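Local coordinates for alkaline phosphatase (Antarctic bacterium, PDB 2W5V), which probably hydrolyses phosphate monoesters, as an alkaline phosphatase that works with bound zinc and magnesium ions, at residues Gly170-Thr175 against Leu215-Met220; Val296-Asp301 against Pro343-Gly348. The protein carries 1 engineered substitution. All coordinates share one frame; numbering follows the deposited sequence.

Interaction 1 of 2, residues Gly170-Thr175 against Leu215-Met220; sequences GLNYFT and LADEAM
G170 meets A216 and E218 through its backbone N, which gives a weak, bent bond to each of their carbonyl oxygens; E218 O is the nearer, at 2.8 Å. Glycine suits the place, because with its positive phi (99°) a CB would press on the carbonyl oxygen of the preceding residue. L171 N then makes a nearly straight bond to A216 O (2.9 Å), while its CB lies against the same oxygen. N172 is gripped at both ends. Its backbone N donates to a lone pair of D217 O at 2.9 Å, and its ND2, with the acceptor in the amide plane, reaches the anti lone pair of E218 OE1 at 2.6 Å. An asparagine can also turn OD1 to a water that bridges, more weakly, to D217 OD1. Y173 follows with OH donating to the syn lone pair of E218 OE2 at 2.6 Å, the ring and carboxylate planes 74° apart. The CB of E218 points away from 170-175, but the bend at chi2 (-76°) brings CD back toward it. OE1 and OE2 each accept from a different donor, which should fix the carboxylate's rotation. The Y173 side chain also touches S132, T134 and A155. The contact ties the turn leading into helix 172-175 to the loop after strand 210-214, at the C-terminal ends of neighbouring parallel strands of an alpha/beta fold, where the connections leave the sheet.

Interaction 2 of 2, residues Val296-Asp301 against Pro343-Gly348; sequences VIVTSD and PVFAYG. With ZN (zinc ion), chain H.
I297 and V344 lie side by side and point the same way, their CG2 and CG1 methyls 4.2 Å apart on one face of the sheet. On the other face V298 and F345 are paired, CB to CB at 4.1 Å, and the F345 ring is turned so that V298 O sits at its edge, near the ring plane, 3.7 Å from CD2. Branched and aromatic residues fit here because both faces are buried: I297 packs on F354, while on the other face V298 reaches F277 of helix 267-291 and the F345 ring meets those of Y63 and F66. Between the two faces runs the antiparallel backbone ladder, with V296 and Y347 bonded both ways, as are V298 and F345 (V298 N to F345 O, 2.8 Å). Strands 294-299 and 342-347 are adjacent, inner members of the large mixed sheet of the alkaline phosphatase fold, and the first leads into the zinc site. T299 and V344 cross obliquely, CG2 of the valine 3.5 Å from OG1 of the threonine. With OG1 anti to the backbone N (chi1 -166°), the hydroxyl donates to P343 O at 3.1 Å from above the carbonyl plane. A valine here would lack the hydroxyl, and P343 O would probably be left without its side-chain mate. A water joins P343 O to S300 OG, which also bonds to A45 O and S42 OG. Beyond, D301 OD2 binds zinc at 2.0 Å beside D43 and H302, and G44 N holds OD1.

How the interactions relate
Interaction 1 is a surface contact and interaction 2 a buried one; their centres lie about 28 Å apart, on opposite sides of the chain's centre, and they do not touch. Both relate to the same mixed sheet: 170-175 and 215-220 follow two of its neighbouring parallel strands, whereas 296-301 and 343-348 hold parts of two neighbouring antiparallel ones. The chemistry follows the place. Near the surface a carboxylate, an amide and a phenol supplement irregular backbone bonds; in the core a regular ladder carries aliphatic and aromatic side chains, with polar groups gathered where it runs into the zinc site. Only interaction 2 supplies a metal ligand.

Interaction 1 of 2, residues Gly170-Thr175 against Leu215-Met220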
ATOM      1  N   GLY B 170       0.261 -30.217 -10.874  1.00 24.70           N
ATOM      2  CA  GLY B 170       0.594 -30.286 -12.287  1.00 21.99           C
ATOM      3  C   GLY B 170       1.100 -31.621 -12.800  1.00 22.40           C
ATOM      4  O   GLY B 170       1.752 -31.678 -13.843  1.00 28.20           O
ATOM      5  N   LEU B 171       0.797 -32.705 -12.093  1.00 22.72           N
ATOM      6  CA  LEU B 171       1.227 -34.027 -12.544  1.00 25.02           C
ATOM      7  C   LEU B 171       0.779 -34.309 -13.981  1.00 24.78           C
ATOM      8  O   LEU B 171       1.464 -34.997 -14.738  1.00 31.30           O
ATOM      9  CB  LEU B 171       0.712 -35.120 -11.602  1.00 21.53           C
ATOM     10  CG  LEU B 171       1.210 -36.543 -11.870  1.00 28.08           C
ATOM     11  CD1 LEU B 171       2.735 -36.601 -11.850  1.00 25.70           C
ATOM     12  CD2 LEU B 171       0.627 -37.503 -10.850  1.00 34.05           C
ATOM     13  N   ASN B 172      -0.378 -33.774 -14.349  1.00 27.22           N
ATOM     14  CA  ASN B 172      -0.915 -33.948 -15.692  1.00 28.26           C
ATOM     15  C   ASN B 172       0.059 -33.526 -16.792  1.00 31.39           C
ATOM     16  O   ASN B 172       0.149 -34.177 -17.834  1.00 30.86           O
ATOM     17  CB  ASN B 172      -2.232 -33.178 -15.855  1.00 29.08           C
ATOM     18  CG  ASN B 172      -3.429 -33.937 -15.304  1.00 32.50           C
ATOM     19  OD1 ASN B 172      -3.326 -35.112 -14.950  1.00 31.50           O
ATOM     20  ND2 ASN B 172      -4.575 -33.262 -15.234  1.00 30.94           N
ATOM     21  N   TYR B 173       0.780 -32.432 -16.570  1.00 24.85           N
ATOM     22  CA  TYR B 173       1.670 -31.887 -17.602  1.00 23.10           C
ATOM     23  C   TYR B 173       2.943 -32.714 -17.791  1.00 25.12           C
ATOM     24  O   TYR B 173       3.695 -32.517 -18.753  1.00 26.95           O
ATOM     25  CB  TYR B 173       1.968 -30.413 -17.305  1.00 20.54           C
ATOM     26  CG  TYR B 173       0.683 -29.629 -17.204  1.00 26.65           C
ATOM     27  CD1 TYR B 173       0.095 -29.371 -15.970  1.00 25.61           C
ATOM     28  CD2 TYR B 173       0.020 -29.199 -18.349  1.00 27.84           C
ATOM     29  CE1 TYR B 173      -1.105 -28.682 -15.880  1.00 29.76           C
ATOM     30  CE2 TYR B 173      -1.174 -28.506 -18.268  1.00 31.19           C
ATOM     31  CZ  TYR B 173      -1.732 -28.253 -17.035  1.00 30.21           C
ATOM     32  OH  TYR B 173      -2.922 -27.570 -16.958  1.00 34.20           O
ATOM     33  N   PHE B 174       3.157 -33.661 -16.887  1.00 25.89           N
ATOM     34  CA  PHE B 174       4.301 -34.564 -16.965  1.00 27.96           C
ATOM     35  C   PHE B 174       3.938 -35.995 -17.397  1.00 31.40           C
ATOM     36  O   PHE B 174       4.753 -36.688 -18.010  1.00 31.67           O
ATOM     37  CB  PHE B 174       5.025 -34.606 -15.616  1.00 25.00           C
ATOM     38  CG  PHE B 174       5.682 -33.311 -15.241  1.00 28.81           C
ATOM     39  CD1 PHE B 174       7.024 -33.097 -15.507  1.00 25.34           C
ATOM     40  CD2 PHE B 174       4.956 -32.303 -14.630  1.00 25.52           C
ATOM     41  CE1 PHE B 174       7.633 -31.900 -15.163  1.00 26.35           C
ATOM     42  CE2 PHE B 174       5.559 -31.102 -14.285  1.00 27.20           C
ATOM     43  CZ  PHE B 174       6.898 -30.903 -14.550  1.00 24.39           C
ATOM     44  N   THR B 175       2.728 -36.441 -17.077  1.00 31.80           N
ATOM     45  CA  THR B 175       2.379 -37.845 -17.275  1.00 31.35           C
ATOM     46  C   THR B 175       1.109 -38.097 -18.084  1.00 37.40           C
ATOM     47  O   THR B 175       0.782 -39.246 -18.375  1.00 33.54           O
ATOM     48  CB  THR B 175       2.216 -38.572 -15.934  1.00 36.74           C
ATOM     49  OG1 THR B 175       1.020 -38.117 -15.293  1.00 39.27           O
ATOM     50  CG2 THR B 175       3.412 -38.317 -15.036  1.00 43.35           C
ATOM     51  N   LEU B 215       2.026 -33.178  -6.367  1.00 29.32           N
ATOM     52  CA  LEU B 215       1.036 -33.702  -5.424  1.00 34.49           C
ATOM     53  C   LEU B 215      -0.425 -33.531  -5.841  1.00 39.23           C
ATOM     54  O   LEU B 215      -1.336 -33.721  -5.033  1.00 42.87           O
ATOM     55  CB  LEU B 215       1.267 -33.087  -4.039  1.00 31.39           C
ATOM     56  CG  LEU B 215       2.674 -33.303  -3.481  1.00 30.69           C
ATOM     57  CD1 LEU B 215       2.816 -32.661  -2.114  1.00 33.88           C
ATOM     58  CD2 LEU B 215       2.998 -34.807  -3.429  1.00 31.47           C
ATOM     59  N   ALA B 216      -0.643 -33.183  -7.100  1.00 31.50           N
ATOM     60  CA  ALA B 216      -1.989 -33.033  -7.635  1.00 25.60           C
ATOM     61  C   ALA B 216      -1.905 -33.111  -9.146  1.00 27.51           C
ATOM     62  O   ALA B 216      -0.860 -32.825  -9.718  1.00 24.77           O
ATOM     63  CB  ALA B 216      -2.594 -31.699  -7.206  1.00 22.17           C
ATOM     64  N   ASP B 217      -2.997 -33.509  -9.789  1.00 32.27           N
ATOM     65  CA  ASP B 217      -3.019 -33.619 -11.244  1.00 35.77           C
ATOM     66  C   ASP B 217      -2.925 -32.236 -11.867  1.00 30.16           C
ATOM     67  O   ASP B 217      -2.185 -32.031 -12.824  1.00 27.08           O
ATOM     68  CB  ASP B 217      -4.286 -34.331 -11.722  1.00 39.12           C
ATOM     69  CG  ASP B 217      -4.333 -35.792 -11.301  1.00 50.52           C
ATOM     70  OD1 ASP B 217      -3.302 -36.313 -10.822  1.00 50.76           O
ATOM     71  OD2 ASP B 217      -5.404 -36.416 -11.453  1.00 55.44           O
ATOM     72  N   GLU B 218      -3.692 -31.294 -11.319  1.00 30.31           N
ATOM     73  CA  GLU B 218      -3.641 -29.903 -11.748  1.00 27.41           C
ATOM     74  C   GLU B 218      -3.242 -29.018 -10.563  1.00 25.64           C
ATOM     75  O   GLU B 218      -2.153 -29.169 -10.021  1.00 28.68           O
ATOM     76  CB  GLU B 218      -4.981 -29.482 -12.352  1.00 31.74           C
ATOM     77  CG  GLU B 218      -5.351 -30.274 -13.610  1.00 34.64           C
ATOM     78  CD  GLU B 218      -4.565 -29.833 -14.833  1.00 44.34           C
ATOM     79  OE1 GLU B 218      -4.270 -30.684 -15.706  1.00 49.44           O
ATOM     80  OE2 GLU B 218      -4.235 -28.632 -14.922  1.00 47.33           O
ATOM     81  N   ALA B 219      -4.115 -28.109 -10.139  1.00 28.06           N
ATOM     82  CA  ALA B 219      -3.799 -27.284  -8.981  1.00 28.17           C
ATOM     83  C   ALA B 219      -3.932 -28.109  -7.710  1.00 26.53           C
ATOM     84  O   ALA B 219      -4.676 -29.089  -7.677  1.00 27.56           O
ATOM     85  CB  ALA B 219      -4.718 -26.067  -8.918  1.00 24.01           C
ATOM     86  N   MET B 220      -3.215 -27.707  -6.665  1.00 25.40           N
ATOM     87  CA  MET B 220      -3.428 -28.275  -5.336  1.00 21.19           C
ATOM     88  C   MET B 220      -4.834 -27.915  -4.881  1.00 24.06           C
ATOM     89  O   MET B 220      -5.441 -26.982  -5.415  1.00 26.36           O
ATOM     90  CB  MET B 220      -2.425 -27.704  -4.333  1.00 24.75           C
ATOM     91  CG  MET B 220      -0.967 -27.949  -4.696  1.00 26.30           C
ATOM     92  SD  MET B 220      -0.546 -29.685  -4.512  1.00 29.75           S
ATOM     93  CE  MET B 220      -0.789 -29.895  -2.745  1.00 32.18           C
TER
HETATM   94  O   HOH W   1      -2.067 -36.543 -13.288  1.00 44.44           O

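Interaction 2 of 2, residues Val296-Asp301 against Pro343-Gly348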
ATOM      1  N   VAL B 296      14.442 -12.170   3.408  1.00 17.02           N
ATOM      2  CA  VAL B 296      13.098 -12.578   3.033  1.00 14.72           C
ATOM      3  C   VAL B 296      12.391 -11.413   2.367  1.00 17.64           C
ATOM      4  O   VAL B 296      12.282 -10.332   2.947  1.00 17.91           O
ATOM      5  CB  VAL B 296      12.281 -13.006   4.255  1.00 19.34           C
ATOM      6  CG1 VAL B 296      10.877 -13.393   3.832  1.00 14.61           C
ATOM      7  CG2 VAL B 296      12.968 -14.158   4.996  1.00 16.99           C
ATOM      8  N   ILE B 297      11.916 -11.640   1.146  1.00 12.84           N
ATOM      9  CA  ILE B 297      11.187 -10.632   0.393  1.00 14.00           C
ATOM     10  C   ILE B 297       9.779 -11.137   0.124  1.00 13.79           C
ATOM     11  O   ILE B 297       9.596 -12.268  -0.326  1.00 18.00           O
ATOM     12  CB  ILE B 297      11.849 -10.350  -0.967  1.00 17.13           C
ATOM     13  CG1 ILE B 297      13.298  -9.892  -0.773  1.00 17.98           C
ATOM     14  CG2 ILE B 297      11.043  -9.310  -1.742  1.00 14.54           C
ATOM     15  CD1 ILE B 297      14.170 -10.164  -1.987  1.00 17.14           C
ATOM     16  N   VAL B 298       8.792 -10.299   0.409  1.00 13.71           N
ATOM     17  CA  VAL B 298       7.390 -10.640   0.168  1.00 16.66           C
ATOM     18  C   VAL B 298       6.763  -9.584  -0.729  1.00 17.13           C
ATOM     19  O   VAL B 298       6.828  -8.383  -0.432  1.00 18.03           O
ATOM     20  CB  VAL B 298       6.571 -10.684   1.475  1.00 18.01           C
ATOM     21  CG1 VAL B 298       5.102 -10.933   1.157  1.00 18.64           C
ATOM     22  CG2 VAL B 298       7.105 -11.761   2.432  1.00 15.94           C
ATOM     23  N   THR B 299       6.148 -10.014  -1.823  1.00 16.26           N
ATOM     24  CA  THR B 299       5.457  -9.062  -2.686  1.00 18.77           C
ATOM     25  C   THR B 299       4.388  -9.783  -3.489  1.00 14.02           C
ATOM     26  O   THR B 299       4.180 -10.978  -3.300  1.00 16.13           O
ATOM     27  CB  THR B 299       6.436  -8.314  -3.624  1.00 23.27           C
ATOM     28  OG1 THR B 299       5.779  -7.176  -4.196  1.00 25.72           O
ATOM     29  CG2 THR B 299       6.929  -9.222  -4.745  1.00 21.28           C
ATOM     30  N   SER B 300       3.727  -9.064  -4.388  1.00 12.25           N
ATOM     31  CA  SER B 300       2.728  -9.658  -5.280  1.00 12.49           C
ATOM     32  C   SER B 300       3.053  -9.254  -6.711  1.00 20.43           C
ATOM     33  O   SER B 300       3.822  -8.321  -6.941  1.00 18.79           O
ATOM     34  CB  SER B 300       1.322  -9.157  -4.935  1.00 13.94           C
ATOM     35  OG  SER B 300       1.090  -9.191  -3.532  1.00 21.52           O
ATOM     36  N   ASP B 301       2.441  -9.926  -7.676  1.00 16.82           N
ATOM     37  CA  ASP B 301       2.684  -9.591  -9.073  1.00 13.69           C
ATOM     38  C   ASP B 301       1.749  -8.483  -9.560  1.00 14.19           C
ATOM     39  O   ASP B 301       2.101  -7.736 -10.462  1.00 17.63           O
ATOM     40  CB  ASP B 301       2.628 -10.849  -9.972  1.00 16.27           C
ATOM     41  CG  ASP B 301       1.308 -11.611  -9.864  1.00 18.85           C
ATOM     42  OD1 ASP B 301       0.573 -11.407  -8.870  1.00 17.34           O
ATOM     43  OD2 ASP B 301       1.008 -12.419 -10.785  1.00 15.42           O
ATOM     44  N   PRO B 343       2.653  -3.378  -2.557  1.00 13.03           N
ATOM     45  CA  PRO B 343       3.620  -3.343  -1.453  1.00 15.60           C
ATOM     46  C   PRO B 343       4.686  -4.424  -1.569  1.00 19.03           C
ATOM     47  O   PRO B 343       4.403  -5.552  -1.989  1.00 18.93           O
ATOM     48  CB  PRO B 343       2.763  -3.612  -0.204  1.00 16.93           C
ATOM     49  CG  PRO B 343       1.348  -3.461  -0.634  1.00 17.56           C
ATOM     50  CD  PRO B 343       1.294  -3.728  -2.110  1.00 12.68           C
ATOM     51  N   VAL B 344       5.910  -4.059  -1.208  1.00 13.09           N
ATOM     52  CA  VAL B 344       7.013  -4.992  -1.082  1.00 14.43           C
ATOM     53  C   VAL B 344       7.461  -4.943   0.367  1.00 16.38           C
ATOM     54  O   VAL B 344       7.624  -3.855   0.932  1.00 17.23           O
ATOM     55  CB  VAL B 344       8.207  -4.538  -1.931  1.00  9.79           C
ATOM     56  CG1 VAL B 344       9.427  -5.439  -1.681  1.00 13.47           C
ATOM     57  CG2 VAL B 344       7.818  -4.487  -3.407  1.00 10.19           C
ATOM     58  N   PHE B 345       7.659  -6.115   0.967  1.00 13.43           N
ATOM     59  CA  PHE B 345       8.145  -6.216   2.338  1.00 14.46           C
ATOM     60  C   PHE B 345       9.477  -6.955   2.328  1.00 15.98           C
ATOM     61  O   PHE B 345       9.628  -7.958   1.627  1.00 17.23           O
ATOM     62  CB  PHE B 345       7.152  -6.986   3.215  1.00 15.01           C
ATOM     63  CG  PHE B 345       5.753  -6.421   3.213  1.00 16.17           C
ATOM     64  CD1 PHE B 345       5.358  -5.494   4.175  1.00 16.51           C
ATOM     65  CD2 PHE B 345       4.827  -6.832   2.270  1.00 16.07           C
ATOM     66  CE1 PHE B 345       4.070  -4.970   4.181  1.00 15.34           C
ATOM     67  CE2 PHE B 345       3.530  -6.322   2.272  1.00 14.42           C
ATOM     68  CZ  PHE B 345       3.149  -5.385   3.239  1.00 11.80           C
ATOM     69  N   ALA B 346      10.445  -6.478   3.105  1.00 13.31           N
ATOM     70  CA  ALA B 346      11.737  -7.162   3.173  1.00 13.68           C
ATOM     71  C   ALA B 346      12.307  -7.198   4.587  1.00 11.06           C
ATOM     72  O   ALA B 346      12.279  -6.207   5.304  1.00 18.49           O
ATOM     73  CB  ALA B 346      12.739  -6.523   2.210  1.00 11.61           C
ATOM     74  N   TYR B 347      12.841  -8.352   4.964  1.00 11.06           N
ATOM     75  CA  TYR B 347      13.448  -8.538   6.271  1.00 15.62           C
ATOM     76  C   TYR B 347      14.802  -9.212   6.103  1.00 20.70           C
ATOM     77  O   TYR B 347      14.926 -10.156   5.326  1.00 20.57           O
ATOM     78  CB  TYR B 347      12.579  -9.433   7.155  1.00 17.87           C
ATOM     79  CG  TYR B 347      13.263  -9.733   8.470  1.00 22.89           C
ATOM     80  CD1 TYR B 347      13.087  -8.899   9.563  1.00 25.87           C
ATOM     81  CD2 TYR B 347      14.126 -10.815   8.598  1.00 24.37           C
ATOM     82  CE1 TYR B 347      13.732  -9.150  10.759  1.00 32.35           C
ATOM     83  CE2 TYR B 347      14.778 -11.073   9.791  1.00 31.27           C
ATOM     84  CZ  TYR B 347      14.578 -10.238  10.867  1.00 37.73           C
ATOM     85  OH  TYR B 347      15.219 -10.485  12.061  1.00 48.16           O
ATOM     86  N   GLY B 348      15.802  -8.759   6.852  1.00 20.56           N
ATOM     87  CA  GLY B 348      17.092  -9.426   6.867  1.00 18.78           C
ATOM     88  C   GLY B 348      18.182  -8.603   6.205  1.00 17.41           C
ATOM     89  O   GLY B 348      17.955  -7.451   5.834  1.00 20.55           O
TER
HETATM   90 ZN    ZN H1377      -0.896 -13.022 -11.064  1.00 19.01          ZN
HETATM   91  O   HOH W   2       2.492  -7.630  -1.624  1.00 19.14           O